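Local coordinates for initiator protein NS1 (Human bocavirus, PDB 4KW3) that probably binds the viral replication origin, unwinds its hairpin and nicks one DNA strand to start rolling-circle replication, at residues F74-C79 against Y242-I247. Residues are numbered along the deposited sequence; the frame is centred on the assembly and turned at random.
Sequences FGAVLC and YSHTLI
With CG anti to its own backbone N (chi1 -165°) and the imidazole turned well out of line at chi2 71°, His244 turns one face of its ring to Ala76 on helix 74-94; Cys79, likewise anti to its backbone N, sends its sulfur back toward the strand. The pair is a worked example of helix-on-sheet packing in the origin-recognition/nickase domain of NS1, a domain of the Rep clan, where the axes of helix 74-79 and strand 244-247 run roughly parallel, crossing at -29°. The helix meets the strand through the small residues Gly75 and Ala76, consistent with the 7.8 Å approach of the short axes. Ala76 sets its methyl over one face of the imidazole, CB 3.6 Å from the ring centroid of His244 and close to the ring normal, a CH-pi contact displaced a little toward the rim. Cys79 meets the same ring differently: its SG stands at the edge, 5.1 Å from the His244 centroid. One turn of helix thus supplies a cover for the face and a sulfur for the rim. At Gly75 the bare CA lets Ser243 come in, its OG 3.3 Å from Gly75 CA. The hydroxyl, itself anti to the backbone N, is hydrogen-bonded to His73 just ahead of the helix. Ser107 of the neighbouring strand 101-109 bonds to Gly75 O through its hydroxyl and pairs with the 241-247 backbone, tying helix to sheet. All the touching residues are buried, and Ser243 lies about 6 Å, side chain to side chain, from Glu108, a predicted ligand of the divalent metal. Farther along the strand, Leu246 puts CG 4.0 Å from Cys79 SG, while its CD1 methyl rests against the helix backbone, 3.6 Å from Cys79 O.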
# COMPACT_ATOMS: atom_id res chain seq x y z
N PHE A 74 -0.22 -4.46 9.96
CA PHE A 74 -1.36 -4.63 9.07
C PHE A 74 -1.21 -3.88 7.76
O PHE A 74 -1.57 -4.40 6.70
CB PHE A 74 -2.68 -4.29 9.77
CG PHE A 74 -2.93 -2.81 9.94
CD1 PHE A 74 -2.31 -2.09 10.96
CD2 PHE A 74 -3.82 -2.14 9.10
CE1 PHE A 74 -2.56 -0.74 11.13
CE2 PHE A 74 -4.07 -0.77 9.26
CZ PHE A 74 -3.44 -0.07 10.28
N GLY A 75 -0.61 -2.70 7.81
CA GLY A 75 -0.34 -1.94 6.62
C GLY A 75 0.61 -2.66 5.69
O GLY A 75 0.47 -2.60 4.48
N ALA A 76 1.59 -3.35 6.26
CA ALA A 76 2.51 -4.11 5.43
C ALA A 76 1.79 -5.28 4.76
O ALA A 76 2.02 -5.56 3.58
CB ALA A 76 3.72 -4.58 6.24
N VAL A 77 0.89 -5.93 5.50
CA VAL A 77 0.13 -7.05 4.96
C VAL A 77 -0.81 -6.60 3.83
O VAL A 77 -0.86 -7.24 2.77
CB VAL A 77 -0.69 -7.74 6.07
CG1 VAL A 77 -1.55 -8.90 5.51
CG2 VAL A 77 0.25 -8.25 7.15
N LEU A 78 -1.52 -5.51 4.07
CA LEU A 78 -2.42 -4.93 3.07
C LEU A 78 -1.64 -4.69 1.79
O LEU A 78 -2.09 -5.00 0.68
CB LEU A 78 -2.99 -3.59 3.57
CG LEU A 78 -3.88 -2.91 2.53
CD1 LEU A 78 -5.01 -3.84 2.12
CD2 LEU A 78 -4.41 -1.57 3.01
N CYS A 79 -0.46 -4.14 1.97
CA CYS A 79 0.43 -3.83 0.88
C CYS A 79 0.87 -5.09 0.11
O CYS A 79 0.90 -5.08 -1.11
CB CYS A 79 1.61 -3.03 1.43
SG CYS A 79 2.69 -2.36 0.20
N TYR A 242 3.72 7.03 5.05
CA TYR A 242 3.52 5.74 4.40
C TYR A 242 3.60 4.68 5.48
O TYR A 242 4.21 4.90 6.53
CB TYR A 242 4.60 5.45 3.33
CG TYR A 242 5.90 5.02 3.92
CD1 TYR A 242 6.80 5.96 4.43
CD2 TYR A 242 6.24 3.67 4.03
CE1 TYR A 242 7.98 5.58 4.99
CE2 TYR A 242 7.44 3.28 4.62
CZ TYR A 242 8.30 4.24 5.09
OH TYR A 242 9.49 3.89 5.67
N SER A 243 3.05 3.51 5.17
CA SER A 243 3.10 2.39 6.10
C SER A 243 4.13 1.36 5.65
O SER A 243 4.91 0.86 6.46
CB SER A 243 1.72 1.74 6.21
OG SER A 243 1.83 0.53 6.92
N HIS A 244 4.11 1.04 4.36
CA HIS A 244 4.94 -0.03 3.80
C HIS A 244 5.06 0.10 2.30
O HIS A 244 4.12 0.49 1.62
CB HIS A 244 4.34 -1.39 4.12
CG HIS A 244 5.29 -2.53 3.92
ND1 HIS A 244 6.37 -2.75 4.74
CD2 HIS A 244 5.32 -3.50 2.98
CE1 HIS A 244 7.02 -3.82 4.32
NE2 HIS A 244 6.40 -4.29 3.26
N THR A 245 6.23 -0.24 1.77
CA THR A 245 6.51 -0.05 0.35
C THR A 245 7.10 -1.29 -0.28
O THR A 245 8.10 -1.83 0.21
CB THR A 245 7.46 1.14 0.18
OG1 THR A 245 6.81 2.28 0.70
CG2 THR A 245 7.76 1.42 -1.27
N LEU A 246 6.47 -1.76 -1.35
CA LEU A 246 6.98 -2.93 -2.09
C LEU A 246 7.44 -2.53 -3.48
O LEU A 246 6.70 -1.90 -4.23
CB LEU A 246 5.93 -4.02 -2.17
CG LEU A 246 5.68 -4.77 -0.86
CD1 LEU A 246 4.49 -5.72 -1.01
CD2 LEU A 246 6.94 -5.55 -0.47
N ILE A 247 8.69 -2.84 -3.79
CA ILE A 247 9.21 -2.64 -5.14
C ILE A 247 9.45 -4.02 -5.77
O ILE A 247 10.35 -4.75 -5.35
CB ILE A 247 10.50 -1.82 -5.13
CG1 ILE A 247 10.30 -0.55 -4.31
CG2 ILE A 247 10.93 -1.47 -6.57
CD1 ILE A 247 11.56 0.24 -4.08